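PDB 2OZV: hypothetical protein Atu0636 from Agrobacterium tumefaciens, which is a predicted O-methyltransferase that probably transfers a methyl group from S-adenosylmethionine to a substrate not yet identified. Local coordinates for residues B[71-76]-B[94-99]; B[53-58]-B[90-95]; B[177-182]-B[189-194]; B[204-209]-B[245-250]. One frame throughout, in Å; residues are numbered along the deposited sequence. Where two conformers were deposited one is given.

Contact 1: residues B[71-76]-B[94-99]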
loop_
_atom_site.group_PDB
_atom_site.type_symbol
_atom_site.label_atom_id
_atom_site.label_comp_id
_atom_site.label_asym_id
_atom_site.label_seq_id
_atom_site.Cartn_x
_atom_site.Cartn_y
_atom_site.Cartn_z
ATOM N N GLU B 71 -12.684 25.495 21.743
ATOM C CA GLU B 71 -11.819 24.972 22.816
ATOM C C GLU B 71 -10.473 24.547 22.265
ATOM O O GLU B 71 -9.433 24.893 22.835
ATOM C CB GLU B 71 -12.449 23.795 23.562
ATOM C CG GLU B 71 -13.626 24.174 24.395
ATOM C CD GLU B 71 -14.768 24.670 23.552
ATOM O OE1 GLU B 71 -14.916 24.206 22.387
ATOM O OE2 GLU B 71 -15.512 25.535 24.059
HETATM N N MSE B 72 -10.493 23.811 21.155
HETATM C CA MSE B 72 -9.238 23.364 20.570
HETATM C C MSE B 72 -8.395 24.526 20.075
HETATM O O MSE B 72 -7.187 24.499 20.223
HETATM C CB MSE B 72 -9.438 22.331 19.448
HETATM C CG MSE B 72 -9.630 20.965 20.033
HETATM SE SE MSE B 72 -7.954 19.991 20.408
HETATM C CE MSE B 72 -6.601 21.399 20.498
ATOM N N ALA B 73 -9.036 25.532 19.484
ATOM C CA ALA B 73 -8.311 26.702 18.969
ATOM C C ALA B 73 -7.632 27.414 20.151
ATOM O O ALA B 73 -6.450 27.763 20.080
ATOM C CB ALA B 73 -9.265 27.638 18.240
ATOM N N GLU B 74 -8.405 27.613 21.220
ATOM C CA GLU B 74 -7.921 28.215 22.471
ATOM C C GLU B 74 -6.696 27.437 22.951
ATOM O O GLU B 74 -5.612 28.006 23.131
ATOM C CB GLU B 74 -9.039 28.241 23.533
ATOM C CG GLU B 74 -10.209 29.158 23.120
ATOM C CD GLU B 74 -11.298 29.358 24.164
ATOM O OE1 GLU B 74 -11.621 28.438 24.951
ATOM O OE2 GLU B 74 -11.868 30.466 24.179
ATOM N N PHE B 75 -6.865 26.124 23.096
ATOM C CA PHE B 75 -5.796 25.252 23.577
ATOM C C PHE B 75 -4.522 25.403 22.724
ATOM O O PHE B 75 -3.422 25.536 23.262
ATOM C CB PHE B 75 -6.236 23.785 23.599
ATOM C CG PHE B 75 -5.203 22.863 24.163
ATOM C CD1 PHE B 75 -5.091 22.686 25.548
ATOM C CD2 PHE B 75 -4.322 22.192 23.326
ATOM C CE1 PHE B 75 -4.115 21.831 26.082
ATOM C CE2 PHE B 75 -3.346 21.333 23.855
ATOM C CZ PHE B 75 -3.241 21.159 25.221
ATOM N N ALA B 76 -4.675 25.359 21.400
ATOM C CA ALA B 76 -3.539 25.530 20.489
ATOM C C ALA B 76 -2.854 26.892 20.702
ATOM O O ALA B 76 -1.625 26.970 20.770
ATOM C CB ALA B 76 -3.986 25.354 19.056
ATOM N N VAL B 94 -3.730 30.586 14.325
ATOM C CA VAL B 94 -4.707 29.540 14.608
ATOM C C VAL B 94 -6.079 30.084 14.239
ATOM O O VAL B 94 -6.474 31.149 14.745
ATOM C CB VAL B 94 -4.708 29.166 16.112
ATOM C CG1 VAL B 94 -5.756 28.085 16.419
ATOM C CG2 VAL B 94 -3.309 28.750 16.551
ATOM N N LEU B 95 -6.794 29.356 13.384
ATOM C CA LEU B 95 -8.146 29.734 12.979
ATOM C C LEU B 95 -9.138 28.655 13.328
ATOM O O LEU B 95 -8.843 27.475 13.218
ATOM C CB LEU B 95 -8.226 30.004 11.477
ATOM C CG LEU B 95 -7.372 31.166 10.937
ATOM C CD1 LEU B 95 -7.442 31.194 9.409
ATOM C CD2 LEU B 95 -7.795 32.503 11.542
ATOM N N GLU B 96 -10.315 29.088 13.758
ATOM C CA GLU B 96 -11.449 28.194 13.959
ATOM C C GLU B 96 -12.161 27.986 12.630
ATOM O O GLU B 96 -12.678 28.947 12.060
ATOM C CB GLU B 96 -12.435 28.875 14.886
ATOM C CG GLU B 96 -12.608 28.252 16.211
ATOM C CD GLU B 96 -13.692 28.950 16.989
ATOM O OE1 GLU B 96 -14.866 28.503 16.931
ATOM O OE2 GLU B 96 -13.357 29.954 17.644
ATOM N N ALA B 97 -12.216 26.754 12.144
ATOM C CA ALA B 97 -12.931 26.460 10.902
ATOM C C ALA B 97 -13.248 24.995 10.803
ATOM O O ALA B 97 -12.424 24.151 11.138
ATOM C CB ALA B 97 -12.110 26.888 9.679
ATOM N N ASP B 98 -14.443 24.696 10.318
ATOM C CA ASP B 98 -14.826 23.334 10.017
ATOM C C ASP B 98 -14.251 23.009 8.633
ATOM O O ASP B 98 -14.704 23.566 7.634
ATOM C CB ASP B 98 -16.349 23.250 9.993
ATOM C CG ASP B 98 -16.861 21.875 9.608
ATOM O OD1 ASP B 98 -16.064 20.978 9.236
ATOM O OD2 ASP B 98 -18.092 21.693 9.698
ATOM N N VAL B 99 -13.262 22.113 8.592
ATOM C CA VAL B 99 -12.526 21.818 7.346
ATOM C C VAL B 99 -13.291 20.931 6.363
ATOM O O VAL B 99 -12.779 20.592 5.278
ATOM C CB VAL B 99 -11.108 21.246 7.604
ATOM C CG1 VAL B 99 -10.257 22.255 8.398
ATOM C CG2 VAL B 99 -11.191 19.868 8.291
#
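Ala73 and Ala76 of the helix meet Val94 of the strand. CG1 of Val94 makes that residue's closest contacts with 71-76. It lies 4.0 Å from Ala73 CB and 4.2 Å from Ala76 CB, so it rests against both methyls. With CG1 anti to the backbone N (chi1 179°), it is this branch that reaches Ala73. It also lies 3.7 Å from the backbone O of Ala73. The small alanines let the backbones come close, with the CA atoms of Ala73 and Glu96 6.1 Å apart. The two short axes approach to 8.2 Å and run almost antiparallel, at 172°. This is the helix-to-strand half of a beta-alpha-beta unit, made of strand 61-67, helix 70-80 and strand 92-96, in the Rossmann-like fold of the methyltransferase. Strand 92-96 is the edge strand of the sheet within the chain, and Leu95 pairs through its backbone with Leu65 and Glu67. Leu80, further along the same helix, also packs on Val94, and Arg77 NH2 bonds to Val94 O. The other end of the contact is looser. There Glu96 lays only its CG against the Ala73 methyl, CB to CG 4.0 Å. Its chain runs on extended toward solvent. Glu96 is exposed, and Gln70 of the same helix also touches its side chain.

Contact 2: residues B[53-58]-B[90-95]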
loop_
_atom_site.group_PDB
_atom_site.type_symbol
_atom_site.label_atom_id
_atom_site.label_comp_id
_atom_site.label_asym_id
_atom_site.label_seq_id
_atom_site.Cartn_x
_atom_site.Cartn_y
_atom_site.Cartn_z
ATOM N N ALA B 53 6.064 22.006 14.237
ATOM C CA ALA B 53 7.323 21.358 13.870
ATOM C C ALA B 53 7.808 21.830 12.489
ATOM O O ALA B 53 9.023 21.989 12.282
ATOM C CB ALA B 53 7.205 19.846 13.915
ATOM N N VAL B 54 6.876 22.053 11.563
ATOM C CA VAL B 54 7.231 22.619 10.255
ATOM C C VAL B 54 7.828 24.038 10.460
ATOM O O VAL B 54 8.916 24.343 9.969
ATOM C CB VAL B 54 6.012 22.734 9.321
ATOM C CG1 VAL B 54 6.434 23.451 8.032
ATOM C CG2 VAL B 54 5.435 21.349 8.982
ATOM N N ALA B 55 7.131 24.880 11.223
ATOM C CA ALA B 55 7.597 26.276 11.428
ATOM C C ALA B 55 8.949 26.340 12.132
ATOM O O ALA B 55 9.786 27.206 11.828
ATOM C CB ALA B 55 6.540 27.089 12.201
ATOM N N ALA B 56 9.172 25.423 13.078
ATOM C CA ALA B 56 10.427 25.388 13.829
ATOM C C ALA B 56 11.615 25.129 12.896
ATOM O O ALA B 56 12.683 25.716 13.076
ATOM C CB ALA B 56 10.370 24.334 14.942
ATOM N N ARG B 57 11.416 24.259 11.905
ATOM C CA ARG B 57 12.477 23.866 10.972
ATOM C C ARG B 57 12.633 24.851 9.792
ATOM O O ARG B 57 13.749 25.144 9.344
ATOM C CB ARG B 57 12.186 22.454 10.434
ATOM C CG ARG B 57 13.251 21.939 9.451
ATOM C CD ARG B 57 13.043 20.466 9.081
ATOM N NE ARG B 57 11.657 20.211 8.679
ATOM C CZ ARG B 57 11.165 20.379 7.451
ATOM N NH1 ARG B 57 11.964 20.796 6.466
ATOM N NH2 ARG B 57 9.875 20.137 7.214
ATOM N N LEU B 58 11.510 25.373 9.314
ATOM C CA LEU B 58 11.477 26.196 8.117
ATOM C C LEU B 58 11.198 27.660 8.452
ATOM O O LEU B 58 10.038 28.062 8.635
ATOM C CB LEU B 58 10.435 25.666 7.140
ATOM C CG LEU B 58 10.739 24.306 6.517
ATOM C CD1 LEU B 58 9.587 23.936 5.578
ATOM C CD2 LEU B 58 12.105 24.305 5.755
ATOM N N ALA B 90 5.243 33.397 16.087
ATOM C CA ALA B 90 4.725 34.558 15.355
ATOM C C ALA B 90 4.265 34.170 13.960
ATOM O O ALA B 90 3.434 34.856 13.367
ATOM C CB ALA B 90 5.774 35.649 15.264
ATOM N N ARG B 91 4.819 33.079 13.439
ATOM C CA ARG B 91 4.515 32.628 12.086
ATOM C C ARG B 91 3.389 31.596 12.039
ATOM O O ARG B 91 3.142 30.981 10.992
ATOM C CB ARG B 91 5.780 32.087 11.422
ATOM C CG ARG B 91 6.812 33.176 11.216
ATOM C CD ARG B 91 7.991 32.643 10.472
ATOM N NE ARG B 91 8.924 31.904 11.323
ATOM C CZ ARG B 91 9.152 30.599 11.224
ATOM N NH1 ARG B 91 8.494 29.853 10.329
ATOM N NH2 ARG B 91 10.068 30.051 12.015
ATOM N N ILE B 92 2.699 31.410 13.164
ATOM C CA ILE B 92 1.632 30.421 13.246
ATOM C C ILE B 92 0.331 31.115 13.621
ATOM O O ILE B 92 0.225 31.753 14.673
ATOM C CB ILE B 92 1.947 29.280 14.236
ATOM C CG1 ILE B 92 3.233 28.557 13.764
ATOM C CG2 ILE B 92 0.757 28.305 14.275
ATOM C CD1 ILE B 92 3.697 27.433 14.616
ATOM N N GLU B 93 -0.649 30.989 12.746
ATOM C CA GLU B 93 -1.947 31.611 13.003
ATOM C C GLU B 93 -2.930 30.492 13.264
ATOM O O GLU B 93 -2.957 29.551 12.496
ATOM C CB GLU B 93 -2.384 32.362 11.756
ATOM C CG GLU B 93 -3.658 33.164 11.943
ATOM C CD GLU B 93 -4.090 33.860 10.637
ATOM O OE1 GLU B 93 -3.447 33.716 9.582
ATOM O OE2 GLU B 93 -5.111 34.562 10.706
ATOM N N VAL B 94 -3.730 30.586 14.325
ATOM C CA VAL B 94 -4.707 29.540 14.608
ATOM C C VAL B 94 -6.079 30.084 14.239
ATOM O O VAL B 94 -6.474 31.149 14.745
ATOM C CB VAL B 94 -4.708 29.166 16.112
ATOM C CG1 VAL B 94 -5.756 28.085 16.419
ATOM C CG2 VAL B 94 -3.309 28.750 16.551
ATOM N N LEU B 95 -6.794 29.356 13.384
ATOM C CA LEU B 95 -8.146 29.734 12.979
ATOM C C LEU B 95 -9.138 28.655 13.328
ATOM O O LEU B 95 -8.843 27.475 13.218
ATOM C CB LEU B 95 -8.226 30.004 11.477
ATOM C CG LEU B 95 -7.372 31.166 10.937
ATOM C CD1 LEU B 95 -7.442 31.194 9.409
ATOM C CD2 LEU B 95 -7.795 32.503 11.542
#
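The carbonyl O of Ala55 is gripped by both terminal nitrogens of Arg91. The sounder bond comes from NH2, which lies 2.9 Å from Ala55 O with an N-H...O angle of 155°. The oxygen sits at the edge of the guanidinium, near its plane. Seen from the carbonyl, the donor stands above the C=O plane, 38° out of it. The second bond, from Arg91 NH1 to Ala55 O, is weak at 3.3 Å. NH1 also makes a weak, bent bond to Leu58 O at 2.9 Å. The guanidinium therefore spans Ala55 O in the last turn and Leu58 O just beyond the helix end. Its positive charge would suit the negative end of the helix dipole. The Arg91 chain bends at chi3 (-80°) to bring the group there. Beside this polar patch, the Ala55 methyl packs on Ile92, with CB 3.7 Å from CD1. Arg91 NH1 has a further partner in Ala61 O, at the start of strand 61-67. Phe88 packs on Ala55 as well. The contact thus ties the C-terminal end of helix 49-57 to the start of edge strand 92-96. Strand 61-67 pairs with that strand, and Leu80 of helix 70-80 packs on Ile92.

Contact 3: residues B[177-182]-B[189-194]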
loop_
_atom_site.group_PDB
_atom_site.type_symbol
_atom_site.label_atom_id
_atom_site.label_comp_id
_atom_site.label_asym_id
_atom_site.label_seq_id
_atom_site.Cartn_x
_atom_site.Cartn_y
_atom_site.Cartn_z
ATOM N N GLU B 177 -9.039 4.232 1.207
ATOM C CA GLU B 177 -9.818 5.453 1.404
ATOM C C GLU B 177 -9.014 6.675 0.930
ATOM O O GLU B 177 -9.571 7.611 0.358
ATOM C CB GLU B 177 -10.277 5.594 2.879
ATOM C CG GLU B 177 -11.249 6.763 3.154
ATOM C CD GLU B 177 -11.918 6.767 4.550
ATOM O OE1 GLU B 177 -11.963 5.720 5.228
ATOM O OE2 GLU B 177 -12.438 7.833 4.959
ATOM N N ILE B 178 -7.704 6.660 1.174
ATOM C CA ILE B 178 -6.857 7.780 0.806
ATOM C C ILE B 178 -6.704 7.893 -0.707
ATOM O O ILE B 178 -6.864 8.982 -1.295
ATOM C CB ILE B 178 -5.497 7.673 1.482
ATOM C CG1 ILE B 178 -5.629 7.948 2.985
ATOM C CG2 ILE B 178 -4.519 8.671 0.890
ATOM C CD1 ILE B 178 -4.480 7.337 3.786
ATOM N N ILE B 179 -6.415 6.763 -1.356
ATOM C CA ILE B 179 -6.306 6.765 -2.810
ATOM C C ILE B 179 -7.610 7.220 -3.451
ATOM O O ILE B 179 -7.582 8.030 -4.397
ATOM C CB ILE B 179 -5.869 5.363 -3.346
ATOM C CG1 ILE B 179 -4.436 5.034 -2.866
ATOM C CG2 ILE B 179 -6.067 5.258 -4.880
ATOM C CD1 ILE B 179 -4.066 3.504 -3.056
ATOM N N ALA B 180 -8.746 6.739 -2.952
ATOM C CA ALA B 180 -10.050 7.130 -3.522
ATOM C C ALA B 180 -10.315 8.636 -3.347
ATOM O O ALA B 180 -10.818 9.293 -4.259
ATOM C CB ALA B 180 -11.169 6.325 -2.912
ATOM N N ALA B 181 -9.958 9.164 -2.178
ATOM C CA ALA B 181 -10.191 10.578 -1.870
ATOM C C ALA B 181 -9.304 11.472 -2.746
ATOM O O ALA B 181 -9.710 12.575 -3.137
ATOM C CB ALA B 181 -9.924 10.843 -0.386
ATOM N N CYS B 182 -8.100 11.001 -3.059
ATOM C CA CYS B 182 -7.205 11.742 -3.959
ATOM C C CYS B 182 -7.747 11.815 -5.379
ATOM O O CYS B 182 -7.468 12.792 -6.105
ATOM C CB CYS B 182 -5.789 11.167 -3.934
ATOM S SG CYS B 182 -4.892 11.550 -2.400
ATOM N N LEU B 189 1.032 10.159 -6.182
ATOM C CA LEU B 189 1.110 9.705 -4.775
ATOM C C LEU B 189 2.410 8.988 -4.532
ATOM O O LEU B 189 2.831 8.130 -5.343
ATOM C CB LEU B 189 -0.052 8.768 -4.409
ATOM C CG LEU B 189 -1.331 9.483 -3.914
ATOM C CD1 LEU B 189 -1.950 10.369 -4.990
ATOM C CD2 LEU B 189 -2.376 8.424 -3.446
ATOM N N GLU B 190 3.050 9.351 -3.427
ATOM C CA GLU B 190 4.164 8.581 -2.895
ATOM C C GLU B 190 3.745 8.065 -1.542
ATOM O O GLU B 190 3.388 8.866 -0.646
ATOM C CB GLU B 190 5.398 9.466 -2.703
ATOM C CG GLU B 190 6.147 9.762 -3.982
ATOM C CD GLU B 190 7.512 10.401 -3.721
ATOM O OE1 GLU B 190 7.975 10.459 -2.536
ATOM O OE2 GLU B 190 8.121 10.796 -4.719
ATOM N N ILE B 191 3.793 6.748 -1.370
ATOM C CA ILE B 191 3.355 6.120 -0.119
ATOM C C ILE B 191 4.570 5.525 0.565
ATOM O O ILE B 191 5.271 4.699 -0.035
ATOM C CB ILE B 191 2.317 4.996 -0.419
ATOM C CG1 ILE B 191 1.100 5.571 -1.197
ATOM C CG2 ILE B 191 1.918 4.286 0.875
ATOM C CD1 ILE B 191 0.037 4.480 -1.607
ATOM N N THR B 192 4.815 5.930 1.808
ATOM C CA THR B 192 5.943 5.412 2.548
ATOM C C THR B 192 5.419 4.714 3.817
ATOM O O THR B 192 4.885 5.367 4.726
ATOM C CB THR B 192 6.920 6.552 2.930
ATOM O OG1 THR B 192 7.328 7.257 1.756
ATOM C CG2 THR B 192 8.143 5.959 3.653
ATOM N N LEU B 193 5.546 3.390 3.862
ATOM C CA LEU B 193 5.153 2.670 5.075
ATOM C C LEU B 193 6.190 2.857 6.172
ATOM O O LEU B 193 7.402 2.955 5.895
ATOM C CB LEU B 193 5.001 1.175 4.776
ATOM C CG LEU B 193 3.701 0.751 4.025
ATOM C CD1 LEU B 193 2.407 1.107 4.825
ATOM C CD2 LEU B 193 3.570 1.224 2.614
ATOM N N ILE B 194 5.702 2.842 7.413
ATOM C CA ILE B 194 6.505 3.056 8.620
ATOM C C ILE B 194 6.464 1.784 9.461
ATOM O O ILE B 194 5.403 1.410 9.957
ATOM C CB ILE B 194 5.923 4.241 9.446
ATOM C CG1 ILE B 194 5.683 5.470 8.565
ATOM C CG2 ILE B 194 6.815 4.586 10.622
ATOM C CD1 ILE B 194 6.935 6.006 7.910
#
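Helix 177-182 and strand 189-194 run nearly antiparallel, at 165°, with their short axes 11.2 Å apart at closest approach. Leu189 is the main side chain between them. Its two methyl branches divide the work. CD2 meets Ile179 CG1 at 4.0 Å, and CD1 meets Cys182 CB at 4.1 Å. The sulfur of Cys182 lies 4.1 Å from both Leu189 CD1 and Leu189 CD2, so it faces the fork of the leucine. Chi1 of Cys182 is -73°, which sets SG beside the backbone N and anti to the carbonyl carbon. The side chains of Ile179 and Leu189 meet at a slant. Further along the strand the packing thins to one longer touch, Ile179 CD1 to Ile191 CD1 at 4.5 Å. All these contacts are apolar. They come from residues one turn apart on the helix and from alternate residues of the strand, as expected for a helix lying on one face of a sheet. Leu217 packs on Ile179 and Leu189, and Val175 of the second subunit also packs on Ile179. Helix 148-159 flanks helix 175-182 through Phe149, which touches Ile178 and Ala181. Strand 186-195 itself lies between strands 204-211 and 218-224 in the sheet.

Contact 4: residues B[204-209]-B[245-250]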
loop_
_atom_site.group_PDB
_atom_site.type_symbol
_atom_site.label_atom_id
_atom_site.label_comp_id
_atom_site.label_asym_id
_atom_site.label_seq_id
_atom_site.Cartn_x
_atom_site.Cartn_y
_atom_site.Cartn_z
ATOM N N ARG B 204 2.367 2.847 10.623
ATOM C CA ARG B 204 1.911 4.114 10.073
ATOM C C ARG B 204 2.238 4.167 8.586
ATOM O O ARG B 204 2.972 3.308 8.057
ATOM C CB ARG B 204 2.542 5.330 10.790
ATOM C CG ARG B 204 2.097 5.508 12.250
ATOM C CD ARG B 204 0.674 6.037 12.356
ATOM N NE ARG B 204 0.316 6.296 13.755
ATOM C CZ ARG B 204 -0.101 5.377 14.628
ATOM N NH1 ARG B 204 -0.227 4.091 14.300
ATOM N NH2 ARG B 204 -0.403 5.755 15.889
HETATM N N MSE B 205 1.720 5.188 7.933
HETATM C CA MSE B 205 1.876 5.357 6.507
HETATM C C MSE B 205 1.894 6.842 6.197
HETATM O O MSE B 205 0.976 7.561 6.628
HETATM C CB MSE B 205 0.724 4.676 5.761
HETATM C CG MSE B 205 0.895 4.772 4.285
HETATM SE SE MSE B 205 -0.660 3.805 3.503
HETATM C CE MSE B 205 -2.073 4.952 3.996
ATOM N N LEU B 206 2.930 7.296 5.496
ATOM C CA LEU B 206 3.040 8.689 5.014
ATOM C C LEU B 206 2.591 8.696 3.556
ATOM O O LEU B 206 2.946 7.769 2.775
ATOM C CB LEU B 206 4.502 9.165 5.058
ATOM C CG LEU B 206 5.153 9.160 6.447
ATOM C CD1 LEU B 206 6.637 9.555 6.381
ATOM C CD2 LEU B 206 4.375 10.089 7.385
ATOM N N VAL B 207 1.832 9.724 3.163
ATOM C CA VAL B 207 1.445 9.861 1.778
ATOM C C VAL B 207 1.676 11.309 1.367
ATOM O O VAL B 207 1.295 12.233 2.128
ATOM C CB VAL B 207 -0.028 9.499 1.546
ATOM C CG1 VAL B 207 -0.362 9.663 0.041
ATOM C CG2 VAL B 207 -0.327 8.064 2.028
ATOM N N THR B 208 2.329 11.514 0.224
ATOM C CA THR B 208 2.414 12.876 -0.361
ATOM C C THR B 208 1.870 12.823 -1.789
ATOM O O THR B 208 1.902 11.767 -2.431
ATOM C CB THR B 208 3.843 13.478 -0.391
ATOM O OG1 THR B 208 4.687 12.722 -1.266
ATOM C CG2 THR B 208 4.448 13.599 1.033
ATOM N N ALA B 209 1.313 13.932 -2.271
ATOM C CA ALA B 209 0.699 13.943 -3.600
ATOM C C ALA B 209 0.711 15.387 -4.092
ATOM O O ALA B 209 0.870 16.323 -3.285
ATOM C CB ALA B 209 -0.724 13.348 -3.542
ATOM N N ALA B 245 16.195 17.344 9.411
ATOM C CA ALA B 245 16.063 16.962 8.014
ATOM C C ALA B 245 14.608 16.906 7.576
ATOM O O ALA B 245 13.699 16.716 8.388
ATOM C CB ALA B 245 16.738 15.587 7.756
ATOM N N ALA B 246 14.405 17.069 6.272
ATOM C CA ALA B 246 13.132 16.774 5.632
ATOM C C ALA B 246 13.201 15.408 4.947
ATOM O O ALA B 246 14.274 14.892 4.661
ATOM C CB ALA B 246 12.803 17.838 4.616
ATOM N N TYR B 247 12.034 14.855 4.681
ATOM C CA TYR B 247 11.929 13.642 3.864
ATOM C C TYR B 247 11.278 14.064 2.547
ATOM O O TYR B 247 10.057 14.255 2.486
ATOM C CB TYR B 247 11.127 12.603 4.623
ATOM C CG TYR B 247 10.793 11.353 3.801
ATOM C CD1 TYR B 247 11.735 10.810 2.924
ATOM C CD2 TYR B 247 9.529 10.757 3.863
ATOM C CE1 TYR B 247 11.440 9.675 2.146
ATOM C CE2 TYR B 247 9.229 9.617 3.093
ATOM C CZ TYR B 247 10.187 9.089 2.256
ATOM O OH TYR B 247 9.887 7.999 1.477
ATOM N N ALA B 248 12.112 14.207 1.516
ATOM C CA ALA B 248 11.698 14.796 0.249
ATOM C C ALA B 248 11.095 13.741 -0.703
ATOM O O ALA B 248 11.411 12.537 -0.609
ATOM C CB ALA B 248 12.897 15.483 -0.409
ATOM N N ARG B 249 10.234 14.198 -1.604
ATOM C CA ARG B 249 9.711 13.354 -2.695
ATOM C C ARG B 249 10.843 12.985 -3.670
ATOM O O ARG B 249 11.894 13.650 -3.709
ATOM C CB ARG B 249 8.556 14.066 -3.419
ATOM C CG ARG B 249 7.281 14.183 -2.596
ATOM C CD ARG B 249 6.205 15.022 -3.292
ATOM N NE ARG B 249 5.928 14.602 -4.677
ATOM C CZ ARG B 249 5.059 13.646 -5.008
ATOM N NH1 ARG B 249 4.400 12.963 -4.052
ATOM N NH2 ARG B 249 4.876 13.357 -6.304
ATOM N N ASN B 250 10.633 11.921 -4.453
ATOM C CA ASN B 250 11.551 11.598 -5.556
ATOM C C ASN B 250 11.712 12.774 -6.515
ATOM O O ASN B 250 10.752 13.487 -6.792
ATOM C CB ASN B 250 11.044 10.375 -6.334
ATOM C CG ASN B 250 11.343 9.062 -5.618
ATOM O OD1 ASN B 250 12.264 8.998 -4.804
ATOM N ND2 ASN B 250 10.556 8.011 -5.912
#
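Strand 204-211 runs antiparallel to both neighbours in the sheet, in the place of the reversed strand of the class I methyltransferase fold, and the C-terminal tail 245-250 crosses one of its faces. Thr208 and Arg249 make the polar part of the contact. Arg249 NH1 gives a hydrogen bond to Thr208 OG1 at 2.8 Å, with an N-H...O angle of 153°. The hydroxyl oxygen lies at the edge of the guanidinium, only 10° out of its plane. Chi1 of Thr208 is 65°, so OG1 stands between the backbone N and the carbonyl carbon and points to the arginine. The Arg249 side chain runs past Thr208 in the opposite sense, bending at chi3. Its CG comes to 3.3 Å from Thr208 OG1, so the hydroxyl meets the aliphatic stem as well as the charged end. Arg249 NH2 bonds to Gly188 O outside the two segments. Bonds from both nitrogens should limit rotation of the guanidinium. Two residues back on each segment the contact is apolar. Leu206 CD1 touches the Tyr247 ring at CD2, 4.0 Å away, and the two side chains meet at an angle. The hydroxyl of Tyr247 is held by Thr192 of the next strand. Phe236 and Leu240 of helix 235-241 pack on the same tyrosine, and Leu31 touches both Thr208 and Tyr247. Strand 204-211 runs between strands 164-170 and 186-195, and the tail lies over it, with Gln165 and Glu190 of these neighbours touching Arg249.

All four contacts reach the same sheet. Contacts 1 and 2 share Val94 and Leu95 of edge strand 92-96, and their centres are 14 Å apart. Contacts 3 and 4 use the neighbouring strands 186-195 and 204-211, with centres 11 Å apart. They are joined by probable hydrogen bonds, Thr192 OG1 to Tyr247 OH at 2.7 Å and Glu190 OE2 to Asn250 N at 2.8 Å. Contact 2 touches contact 4 where Arg57 NH1 packs on Ala246 CB, 3.6 Å away. Contacts 1 and 3 lie on opposite sides of the chain's centre, about 26 Å between centres. Ala76 of contact 1 lies near, without touching, a GxGxxA sequence that may form the cofactor-binding loop, as in related methyltransferases.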